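Side-chain contacts in carboxypeptidase 1 (Deinococcus radiodurans str. R1, PDB 5GIV), which probably releases amino acids one after another from the C-terminus of peptides, with broad specificity, as a zinc-dependent metallocarboxypeptidase of the M32 family: residues S299-N304 and S453-W458; V361-E366 and H386-Q391; L56-A61 and I100-V105; A195-F200 and A329-E334. One frame throughout, in Å; residues are numbered along the deposited sequence.

How the contacts relate
All four contacts lie within the largely helical M32 peptidase fold. Contact 3, between helices 43-62 and 102-122, closes first along the sequence. Contact 4 joins the loop after helix 169-193 to the start of helix 333-339, crossing contact 1 in chain order. Contact 2, between helices 357-372 and 381-393, is nested inside the long loop that contact 1 closes between helices 292-306 and 453-464; their nearest atoms are about 7 Å apart. Contact 1 packs beside the metal site, joining the helix of zinc ligand Glu296 to a later one, whereas contacts 3 and 4, with centres about 55 Å apart on opposite sides of the chain's centre, join outlying parts of the fold.

Contact 1 (S299-N304 and S453-W458); sequences SRLWEN and SRLHGW
On helix 292-306, which supplies the zinc ligand Glu296, Trp302 reaches across to Leu455 and His456 of helix 453-464. Leu455 CD2 sits over one face of the six-membered ring, 4.2 Å from its centroid, in a CH-pi contact. At the ring's edge the CZ2 atom of Trp302 meets CB of His456 at 3.9 Å. With CG anti to the carbonyl carbon (chi1 -70°), the indole spans two nearly antiparallel segments whose axes come no closer than 12.7 Å, a separation that suits the largest side chain. Helix 257-275, carrying the HExxH zinc-binding motif, borders this layer: its Leu272 touches both Trp302 and His456. With the indole of Trp302 cut back to an alanine, Leu455 CD2 would probably lose its aromatic face and Tyr464 OH its bond to NE1. A leucine suits position 455 because its CD2 methyl can meet both the indole face and Leu301, whose own CD2 lies 4.0 Å from Leu455 CD2 as the two side chains slide past each other in opposite directions.

Contact 2 (V361-E366 and H386-Q391); sequences VITRFE and HAAYEQ
Arg364 grips the hydroxyl of Tyr389 end-on with two nitrogens. NH1 lies 2.9 Å from Tyr389 OH, with an N-H...O angle of 158°, while NH2 makes a longer, more bent bond to the same OH at 3.2 Å. The oxygen lies in the guanidinium plane, and the phenol ring is turned 62° from that plane. A bend at chi2 helps carry the arginine head to the tyrosine. Asp407 pairs with NH2, and His360 ND1 bonds the phenol oxygen, so both polar ends have further partners. A phenylalanine at Tyr389 would probably deprive Arg364 and His360 of their shared oxygen and leave the guanidinium less firmly fixed. Farther along the interface the contact is apolar. Thr363 points its CG2 across, 3.6 Å from Ala388 CB and 3.9 Å from Tyr389 CD1, while its OG1 bonds Leu359 O within its own helix and Asn392 ND2 on helix 381-393. Alanine suits the close approach: Thr363 and Ala388 have CA atoms 6.2 Å apart, and a methyl takes little room there. The arrangement is that of a buried, roughly antiparallel helix pair, segments 361-366 and 386-391 running at 144° to each other, with an arginine-tyrosine hydrogen-bond pair beside a threonine-alanine contact.

Contact 3 (L56-A61 and I100-V105); sequences LRHARA and IPAEFV
Within 56-61, His58 alone touches 100-105, and Ala102 and Val105 at the start of helix 102-122 receive it. Its imidazole extends across with CG anti to the backbone N (chi1 179°), bringing NE2 to 3.9 Å from Ala102 CB. On the same ring, CE1 meets Val105 CG2 at 4.0 Å. Both methyl groups approach obliquely. Ala102 and Val105 stand three positions apart in sequence, nearly one helical turn, and so face the histidine together; their compact side chains leave room for its longer reach. This is the tighter part of a modest surface contact that buries only 113 Å². No hydrogen bond crosses it, and beyond the imidazole the segments are loosely related, with even the nearest CA atoms, those of His58 and Ala102, 8.2 Å apart. Ala59 and Glu103 lie on the solvent side. Other faces of the first helix have different work: Arg57 and Arg60 form salt bridges with Glu27 and Glu19 of helix 8-36, while Leu56 packs on Phe23 of the second subunit. The chemistry across contact 3 is therefore van der Waals contact between a flat, polarisable ring and aliphatic methyls, which implies a small, non-directional contact with no polar link across it.

Contact 4 (A195-F200 and A329-E334); sequences APRTDF and AGVTEE
Phe200 and Val331 bring two loop segments together with their CA atoms 7.6 Å apart: the first passes into a 3-10 segment at Asp199, and the second runs through Gly330, whose positive phi (77°) favours glycine, to the Thr332 N-cap. Val331 CG1 stands almost squarely above the Phe200 ring, 3.5 Å from its centroid and 9° off the normal, in a CH-pi contact. The other branch, CG2, touches Phe200 CG at 3.6 Å nearer the root of the ring. A branched valine thus covers both the centre and base of one aromatic face. Phe200 has CG between the backbone N and carbonyl carbon (chi1 54°), which places the ring against this methyl pair; Met336 and Ala339 of helix 333-339 also touch it. Beside it, the extended Arg197 is held side-on by Asp199, NE to OD2 at 2.7 Å and NH2 to OD1 at 2.9 Å, in a salt bridge that fixes the guanidinium's turn. CD2 of the Phe200 ring rests over one face of the Arg197 guanidinium, toward its rim, while NH1 approaches Val331 CG2 at 3.8 Å. A water accepts from Arg197 NH2 and donates to Ala329 O, joining the segments by a polar bridge. The loop after helix 169-193 thus packs, far from the zinc site, against the N-capped start of helix 333-339.

Contact 1 (S299-N304 and S453-W458)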
loop_
_atom_site.group_PDB
_atom_site.type_symbol
_atom_site.label_atom_id
_atom_site.label_comp_id
_atom_site.label_asym_id
_atom_site.label_seq_id
_atom_site.Cartn_x
_atom_site.Cartn_y
_atom_site.Cartn_z
ATOM N N SER A 299 -9.751 16.647 -15.078
ATOM C CA SER A 299 -8.850 15.769 -15.814
ATOM C C SER A 299 -8.769 16.190 -17.276
ATOM O O SER A 299 -7.681 16.248 -17.855
ATOM C CB SER A 299 -9.293 14.316 -15.667
ATOM O OG SER A 299 -10.659 14.182 -15.974
ATOM N N ARG A 300 -9.909 16.515 -17.881
ATOM C CA ARG A 300 -9.922 16.898 -19.285
ATOM C C ARG A 300 -9.314 18.278 -19.502
ATOM O O ARG A 300 -8.736 18.544 -20.562
ATOM C CB ARG A 300 -11.350 16.848 -19.817
ATOM C CG ARG A 300 -11.893 15.428 -19.921
ATOM C CD ARG A 300 -11.005 14.570 -20.818
ATOM N NE ARG A 300 -11.697 13.365 -21.256
ATOM C CZ ARG A 300 -11.201 12.480 -22.119
ATOM N NH1 ARG A 300 -9.996 12.663 -22.653
ATOM N NH2 ARG A 300 -11.926 11.422 -22.469
ATOM N N LEU A 301 -9.447 19.176 -18.530
ATOM C CA LEU A 301 -8.837 20.486 -18.684
ATOM C C LEU A 301 -7.318 20.361 -18.766
ATOM O O LEU A 301 -6.691 20.826 -19.727
ATOM C CB LEU A 301 -9.264 21.392 -17.529
ATOM C CG LEU A 301 -8.817 22.861 -17.532
ATOM C CD1 LEU A 301 -9.763 23.752 -16.704
ATOM C CD2 LEU A 301 -7.370 22.977 -17.016
ATOM N N TRP A 302 -6.714 19.667 -17.796
ATOM C CA TRP A 302 -5.263 19.542 -17.789
ATOM C C TRP A 302 -4.765 18.593 -18.870
ATOM O O TRP A 302 -3.658 18.776 -19.383
ATOM C CB TRP A 302 -4.783 19.092 -16.414
ATOM C CG TRP A 302 -4.951 20.154 -15.359
ATOM C CD1 TRP A 302 -5.939 20.233 -14.418
ATOM C CD2 TRP A 302 -4.126 21.316 -15.173
ATOM N NE1 TRP A 302 -5.764 21.354 -13.641
ATOM C CE2 TRP A 302 -4.659 22.037 -14.081
ATOM C CE3 TRP A 302 -2.980 21.804 -15.809
ATOM C CZ2 TRP A 302 -4.088 23.224 -13.613
ATOM C CZ3 TRP A 302 -2.409 22.993 -15.334
ATOM C CH2 TRP A 302 -2.970 23.686 -14.252
ATOM N N GLU A 303 -5.564 17.600 -19.255
ATOM C CA GLU A 303 -5.118 16.682 -20.298
ATOM C C GLU A 303 -5.263 17.309 -21.682
ATOM O O GLU A 303 -4.290 17.382 -22.438
ATOM C CB GLU A 303 -5.901 15.362 -20.232
ATOM C CG GLU A 303 -5.609 14.399 -21.385
ATOM C CD GLU A 303 -6.720 13.371 -21.651
ATOM O OE1 GLU A 303 -6.567 12.558 -22.584
ATOM O OE2 GLU A 303 -7.746 13.364 -20.934
ATOM N N ASN A 304 -6.467 17.783 -22.019
ATOM C CA ASN A 304 -6.767 18.259 -23.378
ATOM C C ASN A 304 -6.454 19.743 -23.542
ATOM O O ASN A 304 -5.566 20.122 -24.310
ATOM C CB ASN A 304 -8.237 17.999 -23.722
ATOM C CG ASN A 304 -8.548 16.527 -23.939
ATOM O OD1 ASN A 304 -7.661 15.720 -24.230
ATOM N ND2 ASN A 304 -9.825 16.176 -23.824
ATOM N N SER A 453 0.655 28.647 -12.662
ATOM C CA SER A 453 0.147 29.095 -11.377
ATOM C C SER A 453 -1.116 29.937 -11.508
ATOM O O SER A 453 -1.986 29.881 -10.626
ATOM C CB SER A 453 1.252 29.848 -10.645
ATOM O OG SER A 453 1.763 30.876 -11.461
ATOM N N ARG A 454 -1.250 30.706 -12.591
ATOM C CA ARG A 454 -2.452 31.515 -12.758
ATOM C C ARG A 454 -3.658 30.650 -13.099
ATOM O O ARG A 454 -4.759 30.871 -12.580
ATOM C CB ARG A 454 -2.232 32.581 -13.829
ATOM C CG ARG A 454 -1.126 33.557 -13.491
ATOM C CD ARG A 454 -1.369 34.904 -14.154
ATOM N NE ARG A 454 -1.387 34.827 -15.608
ATOM C CZ ARG A 454 -1.924 35.760 -16.387
ATOM N NH1 ARG A 454 -2.513 36.821 -15.841
ATOM N NH2 ARG A 454 -1.897 35.626 -17.706
ATOM N N LEU A 455 -3.475 29.662 -13.972
ATOM C CA LEU A 455 -4.577 28.758 -14.277
ATOM C C LEU A 455 -4.924 27.901 -13.065
ATOM O O LEU A 455 -6.088 27.826 -12.653
ATOM C CB LEU A 455 -4.219 27.894 -15.489
ATOM C CG LEU A 455 -5.165 26.733 -15.799
ATOM C CD1 LEU A 455 -6.576 27.223 -16.135
ATOM C CD2 LEU A 455 -4.602 25.886 -16.938
ATOM N N HIS A 456 -3.917 27.280 -12.456
ATOM C CA HIS A 456 -4.156 26.457 -11.273
ATOM C C HIS A 456 -4.712 27.289 -10.123
ATOM O O HIS A 456 -5.662 26.870 -9.447
ATOM C CB HIS A 456 -2.861 25.742 -10.883
ATOM C CG HIS A 456 -3.004 24.799 -9.734
ATOM N ND1 HIS A 456 -2.530 25.088 -8.476
ATOM C CD2 HIS A 456 -3.602 23.588 -9.639
ATOM C CE1 HIS A 456 -2.805 24.085 -7.659
ATOM N NE2 HIS A 456 -3.461 23.165 -8.341
ATOM N N GLY A 457 -4.153 28.484 -9.902
ATOM C CA GLY A 457 -4.665 29.343 -8.844
ATOM C C GLY A 457 -6.129 29.681 -9.044
ATOM O O GLY A 457 -6.934 29.585 -8.113
ATOM N N TRP A 458 -6.506 30.029 -10.275
ATOM C CA TRP A 458 -7.905 30.320 -10.554
ATOM C C TRP A 458 -8.786 29.107 -10.261
ATOM O O TRP A 458 -9.833 29.225 -9.617
ATOM C CB TRP A 458 -8.062 30.759 -12.014
ATOM C CG TRP A 458 -9.434 31.298 -12.307
ATOM C CD1 TRP A 458 -9.834 32.607 -12.242
ATOM C CD2 TRP A 458 -10.589 30.546 -12.698
ATOM N NE1 TRP A 458 -11.162 32.712 -12.566
ATOM C CE2 TRP A 458 -11.653 31.466 -12.850
ATOM C CE3 TRP A 458 -10.827 29.184 -12.944
ATOM C CZ2 TRP A 458 -12.932 31.071 -13.237
ATOM C CZ3 TRP A 458 -12.099 28.790 -13.329
ATOM C CH2 TRP A 458 -13.136 29.729 -13.472
#

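Contact 2 (V361-E366 and H386-Q391)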
loop_
_atom_site.group_PDB
_atom_site.type_symbol
_atom_site.label_atom_id
_atom_site.label_comp_id
_atom_site.label_asym_id
_atom_site.label_seq_id
_atom_site.Cartn_x
_atom_site.Cartn_y
_atom_site.Cartn_z
ATOM N N VAL A 361 -19.971 7.594 -25.467
ATOM C CA VAL A 361 -20.805 7.816 -24.289
ATOM C C VAL A 361 -22.277 7.780 -24.670
ATOM O O VAL A 361 -23.099 7.157 -23.987
ATOM C CB VAL A 361 -20.427 9.148 -23.612
ATOM C CG1 VAL A 361 -21.394 9.488 -22.496
ATOM C CG2 VAL A 361 -19.009 9.078 -23.076
ATOM N N ILE A 362 -22.633 8.464 -25.761
ATOM C CA ILE A 362 -24.014 8.466 -26.234
ATOM C C ILE A 362 -24.478 7.046 -26.522
ATOM O O ILE A 362 -25.588 6.647 -26.151
ATOM C CB ILE A 362 -24.161 9.360 -27.476
ATOM C CG1 ILE A 362 -23.823 10.811 -27.127
ATOM C CG2 ILE A 362 -25.562 9.206 -28.075
ATOM C CD1 ILE A 362 -23.793 11.733 -28.318
ATOM N N THR A 363 -23.648 6.267 -27.216
ATOM C CA THR A 363 -24.001 4.876 -27.472
ATOM C C THR A 363 -24.395 4.158 -26.184
ATOM O O THR A 363 -25.472 3.562 -26.097
ATOM C CB THR A 363 -22.828 4.163 -28.141
ATOM O OG1 THR A 363 -22.542 4.810 -29.382
ATOM C CG2 THR A 363 -23.164 2.687 -28.390
ATOM N N ARG A 364 -23.527 4.216 -25.168
ATOM C CA ARG A 364 -23.782 3.493 -23.926
ATOM C C ARG A 364 -25.017 4.028 -23.206
ATOM O O ARG A 364 -25.854 3.251 -22.728
ATOM C CB ARG A 364 -22.559 3.584 -23.019
ATOM C CG ARG A 364 -21.365 2.817 -23.529
ATOM C CD ARG A 364 -20.046 3.478 -23.141
ATOM N NE ARG A 364 -18.911 2.619 -23.474
ATOM C CZ ARG A 364 -18.459 2.425 -24.712
ATOM N NH1 ARG A 364 -19.050 3.020 -25.744
ATOM N NH2 ARG A 364 -17.427 1.614 -24.919
ATOM N N PHE A 365 -25.152 5.355 -23.125
ATOM C CA PHE A 365 -26.288 5.946 -22.426
ATOM C C PHE A 365 -27.606 5.486 -23.039
ATOM O O PHE A 365 -28.540 5.108 -22.320
ATOM C CB PHE A 365 -26.163 7.466 -22.459
ATOM C CG PHE A 365 -27.281 8.200 -21.772
ATOM C CD1 PHE A 365 -27.254 8.406 -20.412
ATOM C CD2 PHE A 365 -28.342 8.714 -22.499
ATOM C CE1 PHE A 365 -28.268 9.099 -19.783
ATOM C CE2 PHE A 365 -29.362 9.415 -21.874
ATOM C CZ PHE A 365 -29.326 9.606 -20.518
ATOM N N GLU A 366 -27.698 5.502 -24.371
ATOM C CA GLU A 366 -28.949 5.133 -25.024
ATOM C C GLU A 366 -29.268 3.654 -24.838
ATOM O O GLU A 366 -30.445 3.287 -24.726
ATOM C CB GLU A 366 -28.891 5.513 -26.504
ATOM C CG GLU A 366 -29.008 7.027 -26.726
ATOM C CD GLU A 366 -28.893 7.451 -28.181
ATOM O OE1 GLU A 366 -28.609 6.589 -29.051
ATOM O OE2 GLU A 366 -29.063 8.662 -28.458
ATOM N N HIS A 386 -23.306 -3.556 -31.192
ATOM C CA HIS A 386 -22.693 -3.503 -32.518
ATOM C C HIS A 386 -23.510 -2.642 -33.475
ATOM O O HIS A 386 -22.952 -1.851 -34.245
ATOM C CB HIS A 386 -22.532 -4.916 -33.087
ATOM C CG HIS A 386 -21.476 -5.736 -32.405
ATOM N ND1 HIS A 386 -20.239 -5.230 -32.067
ATOM C CD2 HIS A 386 -21.473 -7.033 -32.007
ATOM C CE1 HIS A 386 -19.522 -6.176 -31.485
ATOM N NE2 HIS A 386 -20.247 -7.279 -31.436
ATOM N N ALA A 387 -24.836 -2.779 -33.443
ATOM C CA ALA A 387 -25.674 -1.962 -34.313
ATOM C C ALA A 387 -25.500 -0.479 -34.006
ATOM O O ALA A 387 -25.416 0.348 -34.922
ATOM C CB ALA A 387 -27.138 -2.379 -34.172
ATOM N N ALA A 388 -25.439 -0.123 -32.721
ATOM C CA ALA A 388 -25.264 1.278 -32.352
ATOM C C ALA A 388 -23.870 1.788 -32.716
ATOM O O ALA A 388 -23.712 2.972 -33.028
ATOM C CB ALA A 388 -25.537 1.472 -30.864
ATOM N N TYR A 389 -22.844 0.929 -32.643
ATOM C CA TYR A 389 -21.509 1.354 -33.062
ATOM C C TYR A 389 -21.456 1.584 -34.570
ATOM O O TYR A 389 -20.871 2.574 -35.026
ATOM C CB TYR A 389 -20.452 0.336 -32.607
ATOM C CG TYR A 389 -19.684 0.801 -31.392
ATOM C CD1 TYR A 389 -20.250 0.747 -30.125
ATOM C CD2 TYR A 389 -18.406 1.317 -31.513
ATOM C CE1 TYR A 389 -19.557 1.197 -29.016
ATOM C CE2 TYR A 389 -17.705 1.759 -30.414
ATOM C CZ TYR A 389 -18.278 1.699 -29.169
ATOM O OH TYR A 389 -17.567 2.153 -28.078
ATOM N N GLU A 390 -22.077 0.705 -35.366
ATOM C CA GLU A 390 -22.154 0.967 -36.804
ATOM C C GLU A 390 -22.884 2.275 -37.078
ATOM O O GLU A 390 -22.440 3.086 -37.901
ATOM C CB GLU A 390 -22.843 -0.179 -37.539
ATOM C CG GLU A 390 -22.108 -1.493 -37.486
ATOM C CD GLU A 390 -22.815 -2.564 -38.285
ATOM O OE1 GLU A 390 -23.074 -2.323 -39.488
ATOM O OE2 GLU A 390 -23.121 -3.636 -37.706
ATOM N N GLN A 391 -24.001 2.504 -36.382
ATOM C CA GLN A 391 -24.779 3.714 -36.609
ATOM C C GLN A 391 -24.026 4.962 -36.166
ATOM O O GLN A 391 -23.980 5.954 -36.900
ATOM C CB GLN A 391 -26.098 3.620 -35.841
ATOM C CG GLN A 391 -26.821 4.952 -35.692
ATOM C CD GLN A 391 -28.041 4.874 -34.777
ATOM O OE1 GLN A 391 -28.411 3.797 -34.296
ATOM N NE2 GLN A 391 -28.631 6.031 -34.482
#

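Contact 3 (L56-A61 and I100-V105)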
loop_
_atom_site.group_PDB
_atom_site.type_symbol
_atom_site.label_atom_id
_atom_site.label_comp_id
_atom_site.label_asym_id
_atom_site.label_seq_id
_atom_site.Cartn_x
_atom_site.Cartn_y
_atom_site.Cartn_z
ATOM N N LEU A 56 -18.052 -2.287 8.319
ATOM C CA LEU A 56 -17.851 -1.380 9.446
ATOM C C LEU A 56 -18.170 0.057 9.055
ATOM O O LEU A 56 -18.867 0.774 9.783
ATOM C CB LEU A 56 -16.418 -1.488 9.971
ATOM C CG LEU A 56 -16.069 -2.804 10.665
ATOM C CD1 LEU A 56 -14.579 -2.906 10.924
ATOM C CD2 LEU A 56 -16.853 -2.934 11.965
ATOM N N ARG A 57 -17.664 0.500 7.906
ATOM C CA ARG A 57 -17.911 1.870 7.478
ATOM C C ARG A 57 -19.396 2.116 7.247
ATOM O O ARG A 57 -19.930 3.159 7.640
ATOM C CB ARG A 57 -17.100 2.173 6.219
ATOM C CG ARG A 57 -17.449 3.478 5.559
ATOM C CD ARG A 57 -18.435 3.254 4.426
ATOM N NE ARG A 57 -17.896 2.368 3.396
ATOM C CZ ARG A 57 -18.638 1.610 2.587
ATOM N NH1 ARG A 57 -19.964 1.621 2.693
ATOM N NH2 ARG A 57 -18.055 0.835 1.674
ATOM N N HIS A 58 -20.089 1.151 6.641
ATOM C CA HIS A 58 -21.519 1.318 6.408
ATOM C C HIS A 58 -22.266 1.486 7.721
ATOM O O HIS A 58 -23.160 2.333 7.835
ATOM C CB HIS A 58 -22.064 0.117 5.636
ATOM C CG HIS A 58 -23.534 0.192 5.368
ATOM N ND1 HIS A 58 -24.067 0.919 4.325
ATOM C CD2 HIS A 58 -24.588 -0.349 6.023
ATOM C CE1 HIS A 58 -25.382 0.798 4.332
ATOM N NE2 HIS A 58 -25.723 0.037 5.356
ATOM N N ALA A 59 -21.895 0.706 8.735
ATOM C CA ALA A 59 -22.515 0.853 10.048
ATOM C C ALA A 59 -22.283 2.254 10.608
ATOM O O ALA A 59 -23.219 2.913 11.074
ATOM C CB ALA A 59 -21.972 -0.211 11.002
ATOM N N ARG A 60 -21.036 2.727 10.571
ATOM C CA ARG A 60 -20.765 4.083 11.032
ATOM C C ARG A 60 -21.627 5.090 10.283
ATOM O O ARG A 60 -22.230 5.978 10.895
ATOM C CB ARG A 60 -19.285 4.416 10.860
ATOM C CG ARG A 60 -18.350 3.278 11.213
ATOM C CD ARG A 60 -18.162 3.114 12.709
ATOM N NE ARG A 60 -17.917 1.710 13.053
ATOM C CZ ARG A 60 -17.150 1.299 14.061
ATOM N NH1 ARG A 60 -17.003 0.000 14.289
ATOM N NH2 ARG A 60 -16.519 2.183 14.831
ATOM N N ALA A 61 -21.713 4.954 8.958
ATOM C CA ALA A 61 -22.442 5.929 8.157
ATOM C C ALA A 61 -23.936 5.925 8.451
ATOM O O ALA A 61 -24.608 6.926 8.188
ATOM C CB ALA A 61 -22.196 5.680 6.668
ATOM N N ILE A 100 -31.422 2.616 1.654
ATOM C CA ILE A 100 -31.253 1.305 1.039
ATOM C C ILE A 100 -30.957 0.300 2.147
ATOM O O ILE A 100 -29.982 0.491 2.893
ATOM C CB ILE A 100 -30.138 1.314 -0.015
ATOM C CG1 ILE A 100 -30.396 2.428 -1.033
ATOM C CG2 ILE A 100 -30.030 -0.053 -0.696
ATOM C CD1 ILE A 100 -29.298 2.584 -2.057
ATOM N N PRO A 101 -31.749 -0.759 2.285
ATOM C CA PRO A 101 -31.507 -1.743 3.347
ATOM C C PRO A 101 -30.113 -2.347 3.258
ATOM O O PRO A 101 -29.606 -2.622 2.166
ATOM C CB PRO A 101 -32.589 -2.804 3.101
ATOM C CG PRO A 101 -33.646 -2.110 2.320
ATOM C CD PRO A 101 -32.939 -1.087 1.480
ATOM N N ALA A 102 -29.499 -2.562 4.427
ATOM C CA ALA A 102 -28.161 -3.149 4.475
ATOM C C ALA A 102 -28.123 -4.513 3.792
ATOM O O ALA A 102 -27.128 -4.866 3.146
ATOM C CB ALA A 102 -27.683 -3.266 5.921
ATOM N N GLU A 103 -29.193 -5.299 3.924
ATOM C CA GLU A 103 -29.255 -6.573 3.217
ATOM C C GLU A 103 -29.035 -6.374 1.723
ATOM O O GLU A 103 -28.228 -7.070 1.096
ATOM C CB GLU A 103 -30.603 -7.248 3.467
ATOM C CG GLU A 103 -30.498 -8.567 4.194
ATOM C CD GLU A 103 -29.376 -9.439 3.656
ATOM O OE1 GLU A 103 -28.256 -9.393 4.224
ATOM O OE2 GLU A 103 -29.608 -10.158 2.655
ATOM N N PHE A 104 -29.755 -5.417 1.141
ATOM C CA PHE A 104 -29.659 -5.161 -0.291
ATOM C C PHE A 104 -28.274 -4.652 -0.674
ATOM O O PHE A 104 -27.770 -4.966 -1.754
ATOM C CB PHE A 104 -30.730 -4.162 -0.718
ATOM C CG PHE A 104 -30.757 -3.908 -2.187
ATOM C CD1 PHE A 104 -31.509 -4.720 -3.022
ATOM C CD2 PHE A 104 -30.035 -2.870 -2.738
ATOM C CE1 PHE A 104 -31.546 -4.497 -4.375
ATOM C CE2 PHE A 104 -30.063 -2.646 -4.093
ATOM C CZ PHE A 104 -30.819 -3.460 -4.914
ATOM N N VAL A 105 -27.658 -3.835 0.180
ATOM C CA VAL A 105 -26.312 -3.351 -0.110
ATOM C C VAL A 105 -25.362 -4.524 -0.292
ATOM O O VAL A 105 -24.573 -4.569 -1.241
ATOM C CB VAL A 105 -25.827 -2.412 1.009
ATOM C CG1 VAL A 105 -24.381 -1.970 0.754
ATOM C CG2 VAL A 105 -26.767 -1.225 1.157
#

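Contact 4 (A195-F200 and A329-E334)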
loop_
_atom_site.group_PDB
_atom_site.type_symbol
_atom_site.label_atom_id
_atom_site.label_comp_id
_atom_site.label_asym_id
_atom_site.label_seq_id
_atom_site.Cartn_x
_atom_site.Cartn_y
_atom_site.Cartn_z
ATOM N N ALA A 195 -4.477 12.857 -41.969
ATOM C CA ALA A 195 -3.827 12.961 -40.664
ATOM C C ALA A 195 -2.417 13.537 -40.757
ATOM O O ALA A 195 -1.718 13.356 -41.757
ATOM C CB ALA A 195 -3.754 11.586 -39.989
ATOM N N PRO A 196 -1.951 14.173 -39.691
ATOM C CA PRO A 196 -0.558 14.620 -39.654
ATOM C C PRO A 196 0.369 13.421 -39.537
ATOM O O PRO A 196 -0.052 12.298 -39.264
ATOM C CB PRO A 196 -0.502 15.492 -38.402
ATOM C CG PRO A 196 -1.562 14.885 -37.499
ATOM C CD PRO A 196 -2.659 14.430 -38.427
ATOM N N ARG A 197 1.662 13.678 -39.711
ATOM C CA ARG A 197 2.631 12.604 -39.567
ATOM C C ARG A 197 2.630 12.100 -38.130
ATOM O O ARG A 197 2.564 12.885 -37.186
ATOM C CB ARG A 197 4.026 13.089 -39.968
ATOM C CG ARG A 197 5.092 12.011 -39.840
ATOM C CD ARG A 197 6.504 12.524 -40.071
ATOM N NE ARG A 197 7.473 11.469 -39.809
ATOM C CZ ARG A 197 8.751 11.673 -39.513
ATOM N NH1 ARG A 197 9.241 12.912 -39.450
ATOM N NH2 ARG A 197 9.541 10.634 -39.269
ATOM N N THR A 198 2.680 10.779 -37.964
ATOM C CA THR A 198 2.695 10.179 -36.633
ATOM C C THR A 198 3.738 9.083 -36.454
ATOM O O THR A 198 3.949 8.649 -35.315
ATOM C CB THR A 198 1.313 9.589 -36.273
ATOM O OG1 THR A 198 0.956 8.593 -37.235
ATOM C CG2 THR A 198 0.225 10.663 -36.228
ATOM N N ASP A 199 4.413 8.641 -37.519
ATOM C CA ASP A 199 5.251 7.445 -37.426
ATOM C C ASP A 199 6.379 7.592 -36.410
ATOM O O ASP A 199 6.839 6.591 -35.857
ATOM C CB ASP A 199 5.844 7.111 -38.795
ATOM C CG ASP A 199 6.787 8.202 -39.297
ATOM O OD1 ASP A 199 7.953 8.235 -38.851
ATOM O OD2 ASP A 199 6.358 9.030 -40.130
ATOM N N PHE A 200 6.852 8.815 -36.153
ATOM C CA PHE A 200 7.952 8.970 -35.207
ATOM C C PHE A 200 7.547 8.572 -33.797
ATOM O O PHE A 200 8.421 8.305 -32.965
ATOM C CB PHE A 200 8.490 10.408 -35.217
ATOM C CG PHE A 200 7.442 11.443 -34.982
ATOM C CD1 PHE A 200 7.106 11.826 -33.695
ATOM C CD2 PHE A 200 6.792 12.033 -36.047
ATOM C CE1 PHE A 200 6.132 12.764 -33.476
ATOM C CE2 PHE A 200 5.827 12.973 -35.840
ATOM C CZ PHE A 200 5.490 13.344 -34.553
ATOM N N ALA A 329 14.371 12.974 -34.079
ATOM C CA ALA A 329 15.200 13.466 -35.172
ATOM C C ALA A 329 14.368 13.644 -36.433
ATOM O O ALA A 329 13.641 12.737 -36.847
ATOM C CB ALA A 329 16.357 12.500 -35.435
ATOM N N GLY A 330 14.467 14.822 -37.040
ATOM C CA GLY A 330 13.683 15.120 -38.222
ATOM C C GLY A 330 12.240 15.458 -37.947
ATOM O O GLY A 330 11.433 15.488 -38.886
ATOM N N VAL A 331 11.894 15.728 -36.694
ATOM C CA VAL A 331 10.531 16.047 -36.300
ATOM C C VAL A 331 10.551 17.435 -35.693
ATOM O O VAL A 331 11.385 17.724 -34.827
ATOM C CB VAL A 331 9.970 15.022 -35.294
ATOM C CG1 VAL A 331 8.496 15.300 -35.014
ATOM C CG2 VAL A 331 10.197 13.590 -35.804
ATOM N N THR A 332 9.627 18.278 -36.122
ATOM C CA THR A 332 9.572 19.625 -35.584
ATOM C C THR A 332 8.695 19.667 -34.338
ATOM O O THR A 332 7.958 18.730 -34.021
ATOM C CB THR A 332 9.031 20.606 -36.619
ATOM O OG1 THR A 332 7.636 20.355 -36.823
ATOM C CG2 THR A 332 9.779 20.474 -37.953
ATOM N N GLU A 333 8.814 20.766 -33.602
ATOM C CA GLU A 333 7.901 20.993 -32.498
ATOM C C GLU A 333 6.455 21.034 -32.986
ATOM O O GLU A 333 5.559 20.483 -32.340
ATOM C CB GLU A 333 8.285 22.282 -31.780
ATOM C CG GLU A 333 7.215 22.814 -30.880
ATOM C CD GLU A 333 7.544 24.186 -30.355
ATOM O OE1 GLU A 333 8.715 24.420 -29.978
ATOM O OE2 GLU A 333 6.631 25.033 -30.348
ATOM N N GLU A 334 6.209 21.671 -34.132
ATOM C CA GLU A 334 4.849 21.739 -34.663
ATOM C C GLU A 334 4.317 20.353 -35.017
ATOM O O GLU A 334 3.111 20.104 -34.913
ATOM C CB GLU A 334 4.808 22.677 -35.877
ATOM C CG GLU A 334 3.469 22.759 -36.630
ATOM C CD GLU A 334 2.337 23.442 -35.839
ATOM O OE1 GLU A 334 1.179 23.432 -36.327
ATOM O OE2 GLU A 334 2.595 23.999 -34.741
HETATM O O HOH W 1 11.947 12.115 -39.071
#